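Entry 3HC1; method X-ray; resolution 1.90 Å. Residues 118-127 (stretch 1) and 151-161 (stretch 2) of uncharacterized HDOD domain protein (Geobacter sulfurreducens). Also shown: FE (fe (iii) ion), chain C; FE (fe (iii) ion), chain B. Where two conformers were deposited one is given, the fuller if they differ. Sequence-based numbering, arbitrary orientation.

Stretch 1, residues 118-127: TLWAHSLGVA
Stretch 2, residues 151-161: LHDVGEVFINF

Residues 118-127 form one unbroken piece of a longer helix, its i to i+4 bonds running from His 122 N to Thr 118 O (3.2 Å) through Ala 127 N to Ser 123 O (2.9 Å). The second stretch enters by a type I turn from Leu 151 to Val 154, closed by Val 154 N to Leu 151 O at 3.0 Å, and is helical from Val 154 onward. Asp 153 occupies the N-cap position, but its carboxylate makes no capping bond; phi/psi there is -100/23, against -58/-27 at Val 154. The two helices are nearly antiparallel, with 175° between their directions and axes 10.5 Å apart at closest approach. Two CA pairs fix the register: Leu 119 CA lies 7.0 Å from Val 157 CA, and Ser 123 CA lies 6.9 Å from Asp 153 CA. The contact buries 347 Å² in total.

No direct hydrogen bond crosses the interface; the polar links are made through metal coordination and one bridging water. His 122 (chi1 169°, t; chi2 65°) binds the chain C iron(III) through NE2 at 2.2 Å. From the turn, His 152 adopts p (chi1 84°, chi2 -74°) and binds the same ion through NE2 at 2.3 Å, while Asp 153 OD2 binds it at 2.1 Å. Asp 153 is m (chi1 -85°, chi2 -16°), a conformation that lets its carboxylate bridge two metals: OD1 lies 2.2 Å from the chain B iron. Water 2 also bridges, its O 2.0 Å from the chain C FE and 1.9 Å from the chain B FE; ligands from elsewhere in the structure complete both sites. Shared coordination accounts for close approaches that are not hydrogen bonds: His 122 NE2 is 3.2 Å from His 152 NE2 and 3.0 Å from Asp 153 OD2. The two imidazoles are oblique, with centroids 5.0 Å apart and planes at 62°.

Val 126, one helical turn beyond His 122, is t (chi1 171°) and places CG1 over one face of the His 152 ring, 3.8 Å from the centroid and 26° off the normal, a CH-pi contact. At the edge of that ring, Ser 123 CA lies 4.2 Å from His 152 CE1.

Ser 123 points sideways and is m (chi1 -65°), which turns OG back along its own helix to donate to Leu 119 O at 2.9 Å. Ser 123 OG also accepts from the O of water 1 at 2.6 Å, and that water O accepts from Asp 153 N at 2.9 Å. A single water thus joins the helix to the backbone of the N-cap residue.

Farther from the metals the contact becomes largely apolar. Leu 119, modelled here in one of two deposited conformers, is m,p (chi1 -85°, chi2 58°); its CD2 lies 3.7 Å from Glu 156 O and 3.9 Å from Val 157 CG2. Val 157 is t (chi1 172°), which leaves CG2, rather than CG1, as the methyl nearer Leu 119 CD2. Glu 156 starts toward the first helix, its CB 4.1 Å from Leu 119 CD2, but its m,m rotamer (chi1 -65°, chi2 -75°) leads the end of the side chain away.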

ATOM      1  N   THR A 118      -8.782   1.251  10.183  1.00 15.79           N
ATOM      2  CA  THR A 118      -8.002   2.467   9.900  1.00 16.48           C
ATOM      3  C   THR A 118      -6.787   2.173   8.986  1.00 15.62           C
ATOM      4  O   THR A 118      -6.543   2.850   7.983  1.00 15.89           O
ATOM      5  CB  THR A 118      -7.580   3.100  11.265  1.00 15.94           C
ATOM      6  OG1 THR A 118      -8.785   3.432  11.943  1.00 18.57           O
ATOM      7  CG2 THR A 118      -6.748   4.403  11.123  1.00 13.74           C
ATOM      8  N   LEU A 119      -6.052   1.140   9.360  1.00 14.76           N
ATOM      9  CA  LEU A 119      -4.847   0.784   8.630  0.50 15.66           C
ATOM     10  C   LEU A 119      -5.199   0.191   7.269  1.00 14.64           C
ATOM     11  O   LEU A 119      -4.550   0.504   6.290  1.00 15.73           O
ATOM     12  CB  LEU A 119      -3.957  -0.154   9.461  0.50 17.91           C
ATOM     13  CG  LEU A 119      -3.029   0.617  10.431  0.50 19.94           C
ATOM     14  CD1 LEU A 119      -3.777   1.526  11.421  0.50 24.87           C
ATOM     15  CD2 LEU A 119      -2.123  -0.347  11.178  0.50 28.46           C
ATOM     16  N   TRP A 120      -6.215  -0.660   7.216  1.00 14.02           N
ATOM     17  CA  TRP A 120      -6.640  -1.234   5.963  1.00 15.47           C
ATOM     18  C   TRP A 120      -7.155  -0.200   4.949  1.00 13.47           C
ATOM     19  O   TRP A 120      -6.713  -0.167   3.794  1.00 16.27           O
ATOM     20  CB  TRP A 120      -7.691  -2.332   6.217  1.00 14.29           C
ATOM     21  CG  TRP A 120      -8.336  -2.853   4.961  1.00 16.86           C
ATOM     22  CD1 TRP A 120      -9.626  -2.675   4.557  1.00 17.39           C
ATOM     23  CD2 TRP A 120      -7.715  -3.694   3.978  1.00 17.46           C
ATOM     24  NE1 TRP A 120      -9.842  -3.345   3.369  1.00 25.38           N
ATOM     25  CE2 TRP A 120      -8.675  -3.960   2.987  1.00 23.36           C
ATOM     26  CE3 TRP A 120      -6.423  -4.200   3.819  1.00 17.75           C
ATOM     27  CZ2 TRP A 120      -8.387  -4.735   1.850  1.00 20.18           C
ATOM     28  CZ3 TRP A 120      -6.131  -4.956   2.714  1.00 19.70           C
ATOM     29  CH2 TRP A 120      -7.135  -5.242   1.737  1.00 17.66           C
ATOM     30  N   ALA A 121      -8.087   0.633   5.379  1.00 15.73           N
ATOM     31  CA  ALA A 121      -8.689   1.629   4.503  1.00 18.75           C
ATOM     32  C   ALA A 121      -7.613   2.549   3.907  1.00 16.71           C
ATOM     33  O   ALA A 121      -7.595   2.833   2.705  1.00 15.50           O
ATOM     34  CB  ALA A 121      -9.815   2.471   5.272  1.00 18.33           C
ATOM     35  N   HIS A 122      -6.700   3.006   4.754  1.00 15.62           N
ATOM     36  CA  HIS A 122      -5.599   3.861   4.302  1.00 16.61           C
ATOM     37  C   HIS A 122      -4.677   3.136   3.283  1.00 16.40           C
ATOM     38  O   HIS A 122      -4.257   3.714   2.267  1.00 17.41           O
ATOM     39  CB  HIS A 122      -4.754   4.297   5.513  1.00 14.65           C
ATOM     40  CG  HIS A 122      -3.458   4.949   5.135  1.00 16.68           C
ATOM     41  ND1 HIS A 122      -3.404   6.153   4.470  1.00 15.18           N
ATOM     42  CD2 HIS A 122      -2.177   4.533   5.274  1.00 19.85           C
ATOM     43  CE1 HIS A 122      -2.138   6.485   4.277  1.00 15.91           C
ATOM     44  NE2 HIS A 122      -1.370   5.511   4.739  1.00 16.70           N
ATOM     45  N   SER A 123      -4.374   1.871   3.579  1.00 19.83           N
ATOM     46  CA  SER A 123      -3.501   1.061   2.728  1.00 16.77           C
ATOM     47  C   SER A 123      -4.145   0.766   1.386  1.00 18.84           C
ATOM     48  O   SER A 123      -3.484   0.920   0.314  1.00 12.92           O
ATOM     49  CB  SER A 123      -3.084  -0.236   3.441  1.00 16.12           C
ATOM     50  OG  SER A 123      -2.281   0.058   4.600  1.00 14.10           O
ATOM     51  N   LEU A 124      -5.422   0.359   1.411  1.00 16.07           N
ATOM     52  CA  LEU A 124      -6.196   0.162   0.177  1.00 18.08           C
ATOM     53  C   LEU A 124      -6.313   1.449  -0.641  1.00 17.09           C
ATOM     54  O   LEU A 124      -6.202   1.405  -1.867  1.00 16.99           O
ATOM     55  CB  LEU A 124      -7.597  -0.379   0.475  1.00 14.31           C
ATOM     56  CG  LEU A 124      -8.457  -0.823  -0.726  1.00 24.85           C
ATOM     57  CD1 LEU A 124      -7.698  -1.858  -1.615  1.00 14.80           C
ATOM     58  CD2 LEU A 124      -9.769  -1.419  -0.179  1.00 16.45           C
ATOM     59  N   GLY A 125      -6.510   2.583   0.027  1.00 17.46           N
ATOM     60  CA  GLY A 125      -6.599   3.886  -0.654  1.00 13.51           C
ATOM     61  C   GLY A 125      -5.297   4.230  -1.360  1.00 14.84           C
ATOM     62  O   GLY A 125      -5.296   4.567  -2.529  1.00 14.67           O
ATOM     63  N   VAL A 126      -4.186   4.125  -0.635  1.00 14.96           N
ATOM     64  CA  VAL A 126      -2.866   4.322  -1.181  1.00 17.73           C
ATOM     65  C   VAL A 126      -2.580   3.392  -2.388  1.00 15.71           C
ATOM     66  O   VAL A 126      -2.088   3.871  -3.429  1.00 17.91           O
ATOM     67  CB  VAL A 126      -1.755   4.256  -0.092  1.00 17.01           C
ATOM     68  CG1 VAL A 126      -0.273   4.255  -0.705  1.00 11.07           C
ATOM     69  CG2 VAL A 126      -1.949   5.465   0.871  1.00 13.02           C
ATOM     70  N   ALA A 127      -2.870   2.096  -2.251  1.00 14.54           N
ATOM     71  CA  ALA A 127      -2.702   1.163  -3.358  1.00 17.07           C
ATOM     72  C   ALA A 127      -3.423   1.706  -4.598  1.00 16.63           C
ATOM     73  O   ALA A 127      -2.848   1.770  -5.709  1.00 16.72           O
ATOM     74  CB  ALA A 127      -3.248  -0.235  -3.000  1.00 15.91           C
ATOM     75  N   LEU A 151       1.237  -2.467   0.560  1.00 13.66           N
ATOM     76  CA  LEU A 151       2.150  -2.957   1.571  1.00 14.28           C
ATOM     77  C   LEU A 151       2.945  -1.850   2.262  1.00 13.19           C
ATOM     78  O   LEU A 151       3.771  -2.142   3.135  1.00 14.88           O
ATOM     79  CB  LEU A 151       3.173  -3.939   0.964  1.00 13.17           C
ATOM     80  CG  LEU A 151       2.540  -5.245   0.435  1.00 17.17           C
ATOM     81  CD1 LEU A 151       3.573  -6.031  -0.337  1.00 16.62           C
ATOM     82  CD2 LEU A 151       2.030  -6.020   1.659  1.00 22.19           C
ATOM     83  N   HIS A 152       2.771  -0.595   1.833  1.00 14.56           N
ATOM     84  CA  HIS A 152       3.673   0.492   2.276  1.00 14.10           C
ATOM     85  C   HIS A 152       3.806   0.689   3.810  1.00 16.05           C
ATOM     86  O   HIS A 152       4.885   0.940   4.336  1.00 11.30           O
ATOM     87  CB  HIS A 152       3.400   1.815   1.554  1.00 14.50           C
ATOM     88  CG  HIS A 152       2.285   2.631   2.166  1.00 12.55           C
ATOM     89  ND1 HIS A 152       0.964   2.282   2.016  1.00 17.43           N
ATOM     90  CD2 HIS A 152       2.291   3.762   2.915  1.00 19.73           C
ATOM     91  CE1 HIS A 152       0.205   3.129   2.688  1.00 20.56           C
ATOM     92  NE2 HIS A 152       0.981   4.050   3.219  1.00 12.57           N
ATOM     93  N   ASP A 153       2.668   0.571   4.490  1.00 13.82           N
ATOM     94  CA  ASP A 153       2.567   0.683   5.912  1.00 15.61           C
ATOM     95  C   ASP A 153       2.492  -0.648   6.650  1.00 17.85           C
ATOM     96  O   ASP A 153       2.010  -0.702   7.802  1.00 17.32           O
ATOM     97  CB  ASP A 153       1.352   1.556   6.249  1.00 15.45           C
ATOM     98  CG  ASP A 153       1.692   3.046   6.211  1.00 18.89           C
ATOM     99  OD1 ASP A 153       2.906   3.362   6.222  1.00 16.46           O
ATOM    100  OD2 ASP A 153       0.762   3.878   6.140  1.00 16.43           O
ATOM    101  N   VAL A 154       2.990  -1.723   6.028  1.00 16.66           N
ATOM    102  CA  VAL A 154       2.955  -3.037   6.696  1.00 18.72           C
ATOM    103  C   VAL A 154       3.704  -2.993   8.054  1.00 17.60           C
ATOM    104  O   VAL A 154       3.363  -3.704   8.977  1.00 15.76           O
ATOM    105  CB  VAL A 154       3.486  -4.156   5.755  1.00 19.83           C
ATOM    106  CG1 VAL A 154       5.014  -4.013   5.529  1.00 18.52           C
ATOM    107  CG2 VAL A 154       3.163  -5.472   6.282  1.00 25.93           C
ATOM    108  N   GLY A 155       4.676  -2.097   8.196  1.00 16.08           N
ATOM    109  CA  GLY A 155       5.329  -1.879   9.484  1.00 18.30           C
ATOM    110  C   GLY A 155       4.454  -1.358  10.614  1.00 19.17           C
ATOM    111  O   GLY A 155       4.717  -1.700  11.770  1.00 19.49           O
ATOM    112  N   GLU A 156       3.477  -0.511  10.291  1.00 14.64           N
ATOM    113  CA  GLU A 156       2.497   0.002  11.283  1.00 17.79           C
ATOM    114  C   GLU A 156       1.563  -1.110  11.674  1.00 15.82           C
ATOM    115  O   GLU A 156       1.131  -1.174  12.818  1.00 16.94           O
ATOM    116  CB  GLU A 156       1.631   1.161  10.757  1.00 15.53           C
ATOM    117  CG  GLU A 156       2.309   2.418  10.424  1.00 31.65           C
ATOM    118  CD  GLU A 156       2.733   3.224  11.648  1.00 32.04           C
ATOM    119  OE1 GLU A 156       3.402   2.654  12.513  1.00 34.79           O
ATOM    120  OE2 GLU A 156       2.397   4.421  11.717  1.00 36.57           O
ATOM    121  N   VAL A 157       1.261  -2.004  10.735  1.00 19.01           N
ATOM    122  CA  VAL A 157       0.477  -3.162  11.033  1.00 18.51           C
ATOM    123  C   VAL A 157       1.216  -4.004  12.042  1.00 20.05           C
ATOM    124  O   VAL A 157       0.658  -4.433  13.037  1.00 17.42           O
ATOM    125  CB  VAL A 157       0.123  -4.014   9.777  1.00 18.53           C
ATOM    126  CG1 VAL A 157      -0.545  -5.324  10.203  1.00 17.74           C
ATOM    127  CG2 VAL A 157      -0.821  -3.221   8.897  1.00 16.55           C
ATOM    128  N   PHE A 158       2.503  -4.199  11.811  1.00 20.05           N
ATOM    129  CA  PHE A 158       3.306  -4.951  12.753  1.00 18.25           C
ATOM    130  C   PHE A 158       3.357  -4.333  14.128  1.00 17.56           C
ATOM    131  O   PHE A 158       3.172  -5.029  15.111  1.00 17.55           O
ATOM    132  CB  PHE A 158       4.741  -5.097  12.235  1.00 23.17           C
ATOM    133  CG  PHE A 158       5.637  -5.761  13.213  1.00 23.00           C
ATOM    134  CD1 PHE A 158       5.644  -7.134  13.307  1.00 30.01           C
ATOM    135  CD2 PHE A 158       6.419  -5.017  14.087  1.00 21.76           C
ATOM    136  CE1 PHE A 158       6.458  -7.757  14.227  1.00 31.31           C
ATOM    137  CE2 PHE A 158       7.221  -5.651  14.998  1.00 23.73           C
ATOM    138  CZ  PHE A 158       7.227  -7.010  15.068  1.00 26.45           C
ATOM    139  N   ILE A 159       3.676  -3.036  14.214  1.00 15.50           N
ATOM    140  CA  ILE A 159       3.825  -2.408  15.506  1.00 16.57           C
ATOM    141  C   ILE A 159       2.462  -2.422  16.246  1.00 17.60           C
ATOM    142  O   ILE A 159       2.427  -2.652  17.467  1.00 18.77           O
ATOM    143  CB  ILE A 159       4.347  -0.977  15.388  1.00 17.42           C
ATOM    144  CG1 ILE A 159       5.733  -0.964  14.717  1.00 19.20           C
ATOM    145  CG2 ILE A 159       4.404  -0.254  16.728  1.00 21.59           C
ATOM    146  CD1 ILE A 159       6.198   0.432  14.433  1.00 18.87           C
ATOM    147  N   ASN A 160       1.387  -2.136  15.495  1.00 13.89           N
ATOM    148  CA  ASN A 160       0.011  -2.030  16.044  1.00 14.42           C
ATOM    149  C   ASN A 160      -0.431  -3.360  16.660  1.00 14.77           C
ATOM    150  O   ASN A 160      -0.958  -3.391  17.766  1.00 15.89           O
ATOM    151  CB  ASN A 160      -0.990  -1.568  14.970  1.00 13.64           C
ATOM    152  CG  ASN A 160      -2.396  -1.302  15.546  1.00 15.69           C
ATOM    153  OD1 ASN A 160      -2.556  -0.697  16.630  1.00 17.18           O
ATOM    154  ND2 ASN A 160      -3.401  -1.746  14.835  1.00 13.35           N
ATOM    155  N   PHE A 161      -0.176  -4.454  15.956  1.00 16.44           N
ATOM    156  CA  PHE A 161      -0.687  -5.770  16.362  1.00 16.93           C
ATOM    157  C   PHE A 161       0.303  -6.500  17.280  1.00 19.81           C
ATOM    158  O   PHE A 161      -0.104  -7.317  18.110  1.00 21.54           O
ATOM    159  CB  PHE A 161      -0.983  -6.668  15.165  1.00 16.56           C
ATOM    160  CG  PHE A 161      -2.245  -6.346  14.401  1.00 16.83           C
ATOM    161  CD1 PHE A 161      -3.277  -5.553  14.946  1.00 15.84           C
ATOM    162  CD2 PHE A 161      -2.425  -6.911  13.135  1.00 17.75           C
ATOM    163  CE1 PHE A 161      -4.415  -5.321  14.252  1.00 18.20           C
ATOM    164  CE2 PHE A 161      -3.597  -6.679  12.422  1.00 17.61           C
ATOM    165  CZ  PHE A 161      -4.590  -5.882  12.989  1.00 19.86           C
TER
HETATM  166 FE    FE C 306       0.832   5.625   4.932  1.00 19.20          FE
HETATM  167 FE    FE B 305       3.792   5.333   6.395  1.00 14.71          FE
HETATM  168  O   HOH W   1       0.180  -0.853   4.346  1.00 16.66           O
HETATM  169  O   HOH W   2       2.765   6.089   4.999  1.00 15.87           O